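Local coordinates for arginine decarboxylase, A207R protein (Paramecium bursaria Chlorella virus 1, PDB 2NVA) that catalyses the pyridoxal 5'-phosphate-dependent decarboxylation of arginine to agmatine, at residues A[32-37]-A[251-256]; A[179-184]-A[228-233]. All blocks are in the same frame, centred on the assembly; numbering follows the deposited sequence.

In the fold
Both contacts lie in the pyridoxal-binding TIM-barrel domain, on the same side of the chain's centre, and their own centres are about 12 Å apart. Along the chain the order is 32-37, 179-184, 228-233, 251-256, with both segments of contact 2 falling between those of contact 1. Contact 1 sets helix 24-37 against the end of strand 248-251 and the short helix 255-258; contact 2 sets the loop before helix 184-204 against the start of helix 229-241. They meet where L37 CD2 packs 3.7 Å from T228 CG2 and where R255 NH2 probably hydrogen-bonds to S179 OG. Each also delivers groups to the phosphate of the bound cofactor adduct, so the two contacts build neighbouring walls of one site.

Contact 1: residues A[32-37]-A[251-256]; sequences DQWTIL and AEPGRF. With PL2 ((4-{[(4-{[amino(imino)methyl]amino}butyl)amino]methyl}-5-hydroxy-6-methylpyridin-3-yl)methyl dihydrogen phosphate), chain I.
The indole of W34 and the ring of F256 meet edge to face, with the W34 edge directed at the F256 face. The six-membered ring of W34 and the F256 ring have their centroids 5.2 Å apart and planes at 80°. W34 CE3 makes the touch, sitting 3.7 Å from F256 CD2, above the F256 ring and offset toward its rim. L37 CD1 comes to the edge of F256, 4.1 Å from CZ. At its own edge W34 also receives the methyl group of A251, CZ2 lying 3.8 Å from A251 CB. P253 CG makes an off-centre CH-pi contact with the six-membered ring, 28° from the ring normal. W34 has CG anti to its backbone N (chi1 179°), and its NE1 is hydrogen-bonded to the carbonyl of V41, which fixes the indole beside strand 41-46.

The same loop that packs against W34 grips the cofactor adduct beyond it. The backbone N-H of G254 bonds to PL2 OP1 at 3.0 Å, and that of R255 to PL2 OP3. R255 NE adds a bond to PL2 OP2 of 2.9 Å, while NH2 forms a salt bridge with E296. E252, whose CB points away from segment 32-37, brings OE1 to within 2.8 Å of the pyridine N1 of PL2.

Backbone amides at the start of a short helix, following the last barrel strand and holding a phosphate, are characteristic of TIM-barrel phosphate sites, here the cofactor site of an ornithine decarboxylase-like enzyme.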
ATOM      1  N   ASP A  32      -8.409   3.175 -30.540  1.00 13.60           N
ATOM      2  CA  ASP A  32      -8.332   3.163 -32.000  1.00 13.34           C
ATOM      3  C   ASP A  32      -6.998   2.620 -32.494  1.00 13.29           C
ATOM      4  O   ASP A  32      -6.961   1.910 -33.495  1.00 13.24           O
ATOM      5  CB  ASP A  32      -8.582   4.560 -32.590  1.00 13.72           C
ATOM      6  CG  ASP A  32     -10.021   5.023 -32.405  1.00 14.21           C
ATOM      7  OD1 ASP A  32     -10.280   6.233 -32.601  1.00 14.33           O
ATOM      8  OD2 ASP A  32     -10.891   4.194 -32.054  1.00 13.97           O
ATOM      9  N   GLN A  33      -5.920   2.956 -31.782  1.00 13.33           N
ATOM     10  CA  GLN A  33      -4.586   2.456 -32.088  1.00 13.23           C
ATOM     11  C   GLN A  33      -4.493   0.957 -31.841  1.00 13.18           C
ATOM     12  O   GLN A  33      -3.877   0.235 -32.618  1.00 13.09           O
ATOM     13  CB  GLN A  33      -3.526   3.185 -31.268  1.00 13.49           C
ATOM     14  CG  GLN A  33      -3.201   4.570 -31.821  1.00 14.41           C
ATOM     15  CD  GLN A  33      -2.603   4.497 -33.217  1.00 17.61           C
ATOM     16  OE1 GLN A  33      -3.291   4.739 -34.214  1.00 17.91           O
ATOM     17  NE2 GLN A  33      -1.315   4.143 -33.303  1.00 17.68           N
ATOM     18  N   TRP A  34      -5.098   0.498 -30.752  1.00 13.31           N
ATOM     19  CA  TRP A  34      -5.108  -0.933 -30.465  1.00 13.29           C
ATOM     20  C   TRP A  34      -5.718  -1.701 -31.640  1.00 12.95           C
ATOM     21  O   TRP A  34      -5.176  -2.711 -32.067  1.00 13.55           O
ATOM     22  CB  TRP A  34      -5.888  -1.243 -29.184  1.00 13.31           C
ATOM     23  CG  TRP A  34      -5.933  -2.720 -28.884  1.00 13.16           C
ATOM     24  CD1 TRP A  34      -6.786  -3.655 -29.430  1.00 13.17           C
ATOM     25  CD2 TRP A  34      -5.065  -3.443 -28.000  1.00 13.08           C
ATOM     26  NE1 TRP A  34      -6.507  -4.905 -28.919  1.00 12.75           N
ATOM     27  CE2 TRP A  34      -5.462  -4.800 -28.035  1.00 13.35           C
ATOM     28  CE3 TRP A  34      -4.009  -3.068 -27.153  1.00 13.60           C
ATOM     29  CZ2 TRP A  34      -4.826  -5.786 -27.270  1.00 13.81           C
ATOM     30  CZ3 TRP A  34      -3.378  -4.050 -26.396  1.00 13.53           C
ATOM     31  CH2 TRP A  34      -3.781  -5.389 -26.466  1.00 13.72           C
ATOM     32  N   THR A  35      -6.848  -1.204 -32.146  1.00 13.23           N
ATOM     33  CA  THR A  35      -7.570  -1.809 -33.269  1.00 13.84           C
ATOM     34  C   THR A  35      -6.673  -1.953 -34.500  1.00 14.09           C
ATOM     35  O   THR A  35      -6.732  -2.962 -35.205  1.00 14.10           O
ATOM     36  CB  THR A  35      -8.857  -0.998 -33.582  1.00 14.04           C
ATOM     37  OG1 THR A  35      -9.666  -0.956 -32.388  1.00 14.79           O
ATOM     38  CG2 THR A  35      -9.661  -1.625 -34.714  1.00 15.75           C
ATOM     39  N   ILE A  36      -5.829  -0.951 -34.730  1.00 14.27           N
ATOM     40  CA  ILE A  36      -4.880  -0.991 -35.831  1.00 14.40           C
ATOM     41  C   ILE A  36      -3.659  -1.888 -35.549  1.00 14.26           C
ATOM     42  O   ILE A  36      -3.246  -2.655 -36.426  1.00 14.22           O
ATOM     43  CB  ILE A  36      -4.488   0.452 -36.364  1.00 14.77           C
ATOM     44  CG1 ILE A  36      -3.248   0.401 -37.264  1.00 15.50           C
ATOM     45  CG2 ILE A  36      -4.169   1.398 -35.258  1.00 16.47           C
ATOM     46  CD1 ILE A  36      -3.539   0.010 -38.690  1.00 17.85           C
ATOM     47  N   LEU A  37      -3.103  -1.807 -34.345  1.00 13.65           N
ATOM     48  CA  LEU A  37      -1.923  -2.598 -33.995  1.00 13.69           C
ATOM     49  C   LEU A  37      -2.235  -4.094 -33.920  1.00 13.36           C
ATOM     50  O   LEU A  37      -1.427  -4.932 -34.320  1.00 13.27           O
ATOM     51  CB  LEU A  37      -1.328  -2.118 -32.671  1.00 13.41           C
ATOM     52  CG  LEU A  37      -0.840  -0.668 -32.633  1.00 14.33           C
ATOM     53  CD1 LEU A  37      -0.342  -0.305 -31.243  1.00 14.80           C
ATOM     54  CD2 LEU A  37       0.245  -0.439 -33.673  1.00 14.97           C
ATOM     55  N   ALA A 251      -6.994 -10.292 -25.257  1.00 12.06           N
ATOM     56  CA  ALA A 251      -5.884  -9.867 -24.413  1.00 12.24           C
ATOM     57  C   ALA A 251      -6.447  -9.239 -23.140  1.00 12.40           C
ATOM     58  O   ALA A 251      -7.637  -8.917 -23.084  1.00 12.35           O
ATOM     59  CB  ALA A 251      -5.004  -8.871 -25.142  1.00 12.41           C
ATOM     60  N   GLU A 252      -5.584  -9.059 -22.141  1.00 11.66           N
ATOM     61  CA  GLU A 252      -6.000  -8.477 -20.874  1.00 11.98           C
ATOM     62  C   GLU A 252      -5.132  -7.254 -20.551  1.00 12.20           C
ATOM     63  O   GLU A 252      -4.482  -7.216 -19.502  1.00 12.50           O
ATOM     64  CB  GLU A 252      -5.897  -9.519 -19.758  1.00 11.43           C
ATOM     65  CG  GLU A 252      -6.684 -10.808 -20.004  1.00 12.91           C
ATOM     66  CD  GLU A 252      -6.256 -11.960 -19.090  1.00 14.78           C
ATOM     67  OE1 GLU A 252      -5.235 -11.823 -18.365  1.00 15.69           O
ATOM     68  OE2 GLU A 252      -6.937 -13.011 -19.097  1.00 15.28           O
ATOM     69  N   PRO A 253      -5.117  -6.254 -21.452  1.00 12.18           N
ATOM     70  CA  PRO A 253      -4.229  -5.125 -21.178  1.00 12.43           C
ATOM     71  C   PRO A 253      -4.758  -4.244 -20.052  1.00 12.83           C
ATOM     72  O   PRO A 253      -5.956  -3.972 -19.997  1.00 12.25           O
ATOM     73  CB  PRO A 253      -4.234  -4.340 -22.500  1.00 12.23           C
ATOM     74  CG  PRO A 253      -5.563  -4.647 -23.108  1.00 12.88           C
ATOM     75  CD  PRO A 253      -5.875  -6.078 -22.710  1.00 11.66           C
ATOM     76  N   GLY A 254      -3.861  -3.793 -19.175  1.00 12.98           N
ATOM     77  CA  GLY A 254      -4.217  -2.796 -18.173  1.00 12.65           C
ATOM     78  C   GLY A 254      -3.478  -1.512 -18.488  1.00 12.48           C
ATOM     79  O   GLY A 254      -4.075  -0.531 -18.954  1.00 12.69           O
ATOM     80  N   ARG A 255      -2.163  -1.538 -18.285  1.00 12.46           N
ATOM     81  CA  ARG A 255      -1.342  -0.332 -18.415  1.00 12.27           C
ATOM     82  C   ARG A 255      -1.307   0.273 -19.830  1.00 12.40           C
ATOM     83  O   ARG A 255      -1.044   1.462 -19.973  1.00 12.16           O
ATOM     84  CB  ARG A 255       0.092  -0.563 -17.901  1.00 12.23           C
ATOM     85  CG  ARG A 255       0.929  -1.491 -18.791  1.00 12.86           C
ATOM     86  CD  ARG A 255       2.338  -1.690 -18.264  1.00 14.13           C
ATOM     87  NE  ARG A 255       2.362  -2.451 -17.005  1.00 13.42           N
ATOM     88  CZ  ARG A 255       2.736  -1.945 -15.828  1.00 14.84           C
ATOM     89  NH1 ARG A 255       3.106  -0.665 -15.719  1.00 15.08           N
ATOM     90  NH2 ARG A 255       2.721  -2.712 -14.738  1.00 14.42           N
ATOM     91  N   PHE A 256      -1.548  -0.542 -20.863  1.00 12.04           N
ATOM     92  CA  PHE A 256      -1.552  -0.019 -22.231  1.00 12.19           C
ATOM     93  C   PHE A 256      -2.513   1.163 -22.362  1.00 12.35           C
ATOM     94  O   PHE A 256      -2.169   2.184 -22.962  1.00 12.42           O
ATOM     95  CB  PHE A 256      -1.888  -1.104 -23.270  1.00 12.31           C
ATOM     96  CG  PHE A 256      -1.788  -0.629 -24.707  1.00 11.76           C
ATOM     97  CD1 PHE A 256      -0.610  -0.804 -25.428  1.00 12.70           C
ATOM     98  CD2 PHE A 256      -2.873   0.001 -25.329  1.00 12.55           C
ATOM     99  CE1 PHE A 256      -0.516  -0.349 -26.762  1.00 13.48           C
ATOM    100  CE2 PHE A 256      -2.788   0.464 -26.653  1.00 13.04           C
ATOM    101  CZ  PHE A 256      -1.611   0.283 -27.365  1.00 12.36           C
TER
HETATM  102  N1  PL2 I2001      -4.484  -9.720 -16.667  1.00 16.27           N
HETATM  103  C2  PL2 I2001      -4.166 -10.322 -15.509  1.00 17.24           C
HETATM  104  C2A PL2 I2001      -4.784 -11.688 -15.152  1.00 16.58           C
HETATM  105  C3  PL2 I2001      -3.267  -9.681 -14.646  1.00 17.19           C
HETATM  106  O3  PL2 I2001      -2.949 -10.317 -13.488  1.00 16.61           O
HETATM  107  C4  PL2 I2001      -2.692  -8.435 -14.969  1.00 16.25           C
HETATM  108  C4A PL2 I2001      -1.699  -7.685 -14.032  1.00 17.44           C
HETATM  109  C5  PL2 I2001      -3.073  -7.873 -16.204  1.00 15.81           C
HETATM  110  C6  PL2 I2001      -3.968  -8.537 -17.022  1.00 15.40           C
HETATM  111  P   PL2 I2001      -0.758  -4.981 -17.458  1.00 15.09           P
HETATM  112  N   PL2 I2001      -0.935  -8.603 -13.157  1.00 17.41           N
HETATM  113  CA  PL2 I2001      -0.694  -8.008 -11.836  1.00 16.81           C
HETATM  114  CG  PL2 I2001       0.386  -6.100 -10.568  1.00 16.95           C
HETATM  115  OP2 PL2 I2001       0.838  -4.888 -17.319  1.00 15.47           O
HETATM  116  OP3 PL2 I2001      -1.359  -3.698 -16.657  1.00 14.49           O
HETATM  117  OP1 PL2 I2001      -1.190  -5.014 -18.887  1.00 13.21           O
HETATM  118  OP4 PL2 I2001      -1.132  -6.309 -16.629  1.00 16.44           O
HETATM  119  C5M PL2 I2001      -2.500  -6.515 -16.658  1.00 16.95           C
HETATM  120  CB  PL2 I2001       0.047  -6.659 -11.952  1.00 16.95           C
HETATM  121  CD  PL2 I2001       1.160  -4.766 -10.680  1.00 15.30           C
HETATM  122  NE  PL2 I2001       1.343  -4.275  -9.295  1.00 15.98           N
HETATM  123  CZ  PL2 I2001       1.708  -3.035  -8.938  1.00 16.02           C
HETATM  124  NH2 PL2 I2001       1.817  -2.735  -7.621  1.00 15.33           N
HETATM  125  NH1 PL2 I2001       1.967  -2.106  -9.864  1.00 15.93           N

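Contact 2: residues A[179-184]-A[228-233]; sequences SGSRNP and TYMSDY. With PL2 ((4-{[(4-{[amino(imino)methyl]amino}butyl)amino]methyl}-5-hydroxy-6-methylpyridin-3-yl)methyl dihydrogen phosphate), chain I.
M230 and P184 form the apolar centre of the contact, their side chains crossing at about a right angle. M230 SD lies 3.7 Å from P184 CD, and beyond it the methyl carbon CE reaches the backbone of the loop, 3.5 Å from N183 N. Bends at chi2 (-59°) and chi3 (-79°) curl the thioether into this position. Y233 flanks the proline: its CD2 is 3.6 Å from P184 CB, while the carbonyl oxygen of P184 lies in plane at the edge of the ring. The Y229 ring packs against its own neighbour, with M230 CG over the centre of one face.

The polar meeting of R182 with Y229 lies at the margin. The phenol oxygen of Y229 sits in plane at the edge of the R182 guanidinium, and the guanidinium and the ring are only 4° from coplanar. Their closest approach, R182 CD to Y229 OH, is 3.1 Å. The link between them is indirect, through OD2 of D220, to which Y229 OH is hydrogen-bonded and R182 NE salt-bridged.

Other polar bonds stay within one segment. In the loop N183 N makes a weak bond to S181 OG, a buried hydroxyl also hydrogen-bonded to D138. At the start of the helix T228 OG1 donates to D232 OD2 over 2.7 Å, from above the carboxylate plane.

Toward the cofactor, S179 OG donates to PL2 OP2 at 2.7 Å, and the backbone N of G180 lies 3.6 Å from the same oxygen.

The loop is therefore held to helix 229-241 by apolar packing together with a shared carboxylate. At one end P184 packs on M230 and Y233; at the other S179 gives the phosphate a neutral hydrogen bond, while R255, bonded through NE to the same OP2, probably supplies offsetting positive charge.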
ATOM      1  N   SER A 179       3.835  -8.263 -15.716  1.00 13.78           N
ATOM      2  CA  SER A 179       3.368  -6.894 -15.861  1.00 14.37           C
ATOM      3  C   SER A 179       4.540  -5.965 -16.207  1.00 14.39           C
ATOM      4  O   SER A 179       5.568  -5.962 -15.513  1.00 14.95           O
ATOM      5  CB  SER A 179       2.645  -6.433 -14.585  1.00 14.42           C
ATOM      6  OG  SER A 179       1.893  -5.242 -14.849  1.00 15.32           O
ATOM      7  N   GLY A 180       4.380  -5.183 -17.271  1.00 14.11           N
ATOM      8  CA  GLY A 180       5.410  -4.261 -17.743  1.00 14.35           C
ATOM      9  C   GLY A 180       6.459  -5.015 -18.535  1.00 14.21           C
ATOM     10  O   GLY A 180       7.624  -5.119 -18.111  1.00 15.14           O
ATOM     11  N   SER A 181       6.062  -5.530 -19.690  1.00 13.75           N
ATOM     12  CA  SER A 181       6.932  -6.336 -20.528  1.00 13.52           C
ATOM     13  C   SER A 181       7.312  -5.588 -21.801  1.00 13.88           C
ATOM     14  O   SER A 181       6.451  -4.992 -22.461  1.00 14.05           O
ATOM     15  CB  SER A 181       6.237  -7.644 -20.913  1.00 13.53           C
ATOM     16  OG  SER A 181       7.056  -8.395 -21.785  1.00 13.05           O
ATOM     17  N   ARG A 182       8.603  -5.613 -22.107  1.00 13.36           N
ATOM     18  CA  ARG A 182       9.139  -5.038 -23.344  1.00 13.65           C
ATOM     19  C   ARG A 182       9.996  -6.088 -24.064  1.00 13.64           C
ATOM     20  O   ARG A 182      10.958  -5.770 -24.757  1.00 13.89           O
ATOM     21  CB  ARG A 182       9.925  -3.762 -23.035  1.00 13.51           C
ATOM     22  CG  ARG A 182       9.079  -2.654 -22.415  1.00 13.95           C
ATOM     23  CD  ARG A 182       9.750  -1.306 -22.584  1.00 14.24           C
ATOM     24  NE  ARG A 182       8.866  -0.176 -22.300  1.00 13.59           N
ATOM     25  CZ  ARG A 182       8.699   0.363 -21.096  1.00 14.52           C
ATOM     26  NH1 ARG A 182       9.339  -0.124 -20.032  1.00 15.02           N
ATOM     27  NH2 ARG A 182       7.899   1.410 -20.940  1.00 14.45           N
ATOM     28  N   ASN A 183       9.613  -7.349 -23.900  1.00 13.66           N
ATOM     29  CA  ASN A 183      10.337  -8.467 -24.483  1.00 13.27           C
ATOM     30  C   ASN A 183       9.441  -9.194 -25.492  1.00 13.19           C
ATOM     31  O   ASN A 183       8.634 -10.049 -25.088  1.00 12.74           O
ATOM     32  CB  ASN A 183      10.758  -9.419 -23.348  1.00 13.23           C
ATOM     33  CG  ASN A 183      11.498 -10.670 -23.837  1.00 12.96           C
ATOM     34  OD1 ASN A 183      11.922 -11.490 -23.025  1.00 15.22           O
ATOM     35  ND2 ASN A 183      11.648 -10.820 -25.132  1.00 12.08           N
ATOM     36  N   PRO A 184       9.569  -8.871 -26.798  1.00 13.47           N
ATOM     37  CA  PRO A 184       8.666  -9.504 -27.774  1.00 13.41           C
ATOM     38  C   PRO A 184       8.819 -11.031 -27.900  1.00 13.15           C
ATOM     39  O   PRO A 184       7.839 -11.724 -28.177  1.00 13.61           O
ATOM     40  CB  PRO A 184       9.022  -8.799 -29.088  1.00 13.34           C
ATOM     41  CG  PRO A 184      10.451  -8.368 -28.895  1.00 14.70           C
ATOM     42  CD  PRO A 184      10.514  -7.940 -27.456  1.00 13.48           C
ATOM     43  N   THR A 228       5.718  -0.192 -32.639  1.00 15.70           N
ATOM     44  CA  THR A 228       5.089  -1.464 -33.018  1.00 16.23           C
ATOM     45  C   THR A 228       5.981  -2.677 -32.810  1.00 16.09           C
ATOM     46  O   THR A 228       5.676  -3.760 -33.331  1.00 16.00           O
ATOM     47  CB  THR A 228       4.598  -1.447 -34.471  1.00 15.83           C
ATOM     48  OG1 THR A 228       5.724  -1.419 -35.358  1.00 16.94           O
ATOM     49  CG2 THR A 228       3.733  -0.211 -34.728  1.00 16.61           C
ATOM     50  N   TYR A 229       7.062  -2.521 -32.037  1.00 16.15           N
ATOM     51  CA  TYR A 229       7.975  -3.655 -31.796  1.00 16.27           C
ATOM     52  C   TYR A 229       7.237  -4.834 -31.177  1.00 16.13           C
ATOM     53  O   TYR A 229       7.414  -5.968 -31.638  1.00 17.71           O
ATOM     54  CB  TYR A 229       9.262  -3.287 -31.010  1.00 16.47           C
ATOM     55  CG  TYR A 229       9.114  -2.941 -29.529  1.00 17.29           C
ATOM     56  CD1 TYR A 229       8.305  -1.885 -29.119  1.00 15.75           C
ATOM     57  CD2 TYR A 229       9.840  -3.635 -28.535  1.00 17.91           C
ATOM     58  CE1 TYR A 229       8.182  -1.543 -27.767  1.00 15.74           C
ATOM     59  CE2 TYR A 229       9.729  -3.287 -27.169  1.00 16.78           C
ATOM     60  CZ  TYR A 229       8.893  -2.234 -26.805  1.00 16.57           C
ATOM     61  OH  TYR A 229       8.706  -1.865 -25.478  1.00 18.08           O
ATOM     62  N   MET A 230       6.411  -4.582 -30.162  1.00 15.71           N
ATOM     63  CA  MET A 230       5.704  -5.662 -29.493  1.00 15.07           C
ATOM     64  C   MET A 230       4.622  -6.257 -30.405  1.00 14.91           C
ATOM     65  O   MET A 230       4.590  -7.476 -30.624  1.00 14.04           O
ATOM     66  CB  MET A 230       5.144  -5.223 -28.124  1.00 15.19           C
ATOM     67  CG  MET A 230       6.228  -4.738 -27.126  1.00 16.01           C
ATOM     68  SD  MET A 230       7.491  -5.992 -26.759  1.00 15.14           S
ATOM     69  CE  MET A 230       6.592  -7.001 -25.574  1.00 15.77           C
ATOM     70  N   SER A 231       3.784  -5.387 -30.965  1.00 14.23           N
ATOM     71  CA  SER A 231       2.612  -5.813 -31.717  1.00 14.31           C
ATOM     72  C   SER A 231       2.941  -6.586 -32.991  1.00 14.52           C
ATOM     73  O   SER A 231       2.304  -7.593 -33.268  1.00 14.29           O
ATOM     74  CB  SER A 231       1.690  -4.624 -32.014  1.00 14.25           C
ATOM     75  OG  SER A 231       2.326  -3.675 -32.860  1.00 14.81           O
ATOM     76  N   ASP A 232       3.931  -6.126 -33.761  1.00 14.68           N
ATOM     77  CA  ASP A 232       4.358  -6.830 -34.985  1.00 15.41           C
ATOM     78  C   ASP A 232       4.772  -8.257 -34.688  1.00 15.34           C
ATOM     79  O   ASP A 232       4.405  -9.199 -35.409  1.00 16.11           O
ATOM     80  CB  ASP A 232       5.555  -6.118 -35.632  1.00 15.80           C
ATOM     81  CG  ASP A 232       5.191  -4.783 -36.206  1.00 17.95           C
ATOM     82  OD1 ASP A 232       3.990  -4.599 -36.543  1.00 17.88           O
ATOM     83  OD2 ASP A 232       6.101  -3.906 -36.324  1.00 17.81           O
ATOM     84  N   TYR A 233       5.530  -8.425 -33.612  1.00 15.06           N
ATOM     85  CA  TYR A 233       6.020  -9.750 -33.277  1.00 14.98           C
ATOM     86  C   TYR A 233       4.931 -10.653 -32.697  1.00 14.51           C
ATOM     87  O   TYR A 233       4.891 -11.843 -33.000  1.00 14.41           O
ATOM     88  CB  TYR A 233       7.257  -9.664 -32.373  1.00 15.17           C
ATOM     89  CG  TYR A 233       8.211 -10.830 -32.536  1.00 16.29           C
ATOM     90  CD1 TYR A 233       8.657 -11.232 -33.800  1.00 17.34           C
ATOM     91  CD2 TYR A 233       8.664 -11.537 -31.419  1.00 17.02           C
ATOM     92  CE1 TYR A 233       9.552 -12.324 -33.946  1.00 20.19           C
ATOM     93  CE2 TYR A 233       9.548 -12.606 -31.545  1.00 17.12           C
ATOM     94  CZ  TYR A 233       9.992 -12.998 -32.780  1.00 19.64           C
ATOM     95  OH  TYR A 233      10.864 -14.091 -32.878  1.00 20.06           O
TER
HETATM   96  N1  PL2 I2001      -4.484  -9.720 -16.667  1.00 16.27           N
HETATM   97  C2  PL2 I2001      -4.166 -10.322 -15.509  1.00 17.24           C
HETATM   98  C2A PL2 I2001      -4.784 -11.688 -15.152  1.00 16.58           C
HETATM   99  C3  PL2 I2001      -3.267  -9.681 -14.646  1.00 17.19           C
HETATM  100  O3  PL2 I2001      -2.949 -10.317 -13.488  1.00 16.61           O
HETATM  101  C4  PL2 I2001      -2.692  -8.435 -14.969  1.00 16.25           C
HETATM  102  C4A PL2 I2001      -1.699  -7.685 -14.032  1.00 17.44           C
HETATM  103  C5  PL2 I2001      -3.073  -7.873 -16.204  1.00 15.81           C
HETATM  104  C6  PL2 I2001      -3.968  -8.537 -17.022  1.00 15.40           C
HETATM  105  P   PL2 I2001      -0.758  -4.981 -17.458  1.00 15.09           P
HETATM  106  N   PL2 I2001      -0.935  -8.603 -13.157  1.00 17.41           N
HETATM  107  CA  PL2 I2001      -0.694  -8.008 -11.836  1.00 16.81           C
HETATM  108  CG  PL2 I2001       0.386  -6.100 -10.568  1.00 16.95           C
HETATM  109  OP2 PL2 I2001       0.838  -4.888 -17.319  1.00 15.47           O
HETATM  110  OP3 PL2 I2001      -1.359  -3.698 -16.657  1.00 14.49           O
HETATM  111  OP1 PL2 I2001      -1.190  -5.014 -18.887  1.00 13.21           O
HETATM  112  OP4 PL2 I2001      -1.132  -6.309 -16.629  1.00 16.44           O
HETATM  113  C5M PL2 I2001      -2.500  -6.515 -16.658  1.00 16.95           C
HETATM  114  CB  PL2 I2001       0.047  -6.659 -11.952  1.00 16.95           C
HETATM  115  CD  PL2 I2001       1.160  -4.766 -10.680  1.00 15.30           C
HETATM  116  NE  PL2 I2001       1.343  -4.275  -9.295  1.00 15.98           N
HETATM  117  CZ  PL2 I2001       1.708  -3.035  -8.938  1.00 16.02           C
HETATM  118  NH2 PL2 I2001       1.817  -2.735  -7.621  1.00 15.33           N
HETATM  119  NH1 PL2 I2001       1.967  -2.106  -9.864  1.00 15.93           N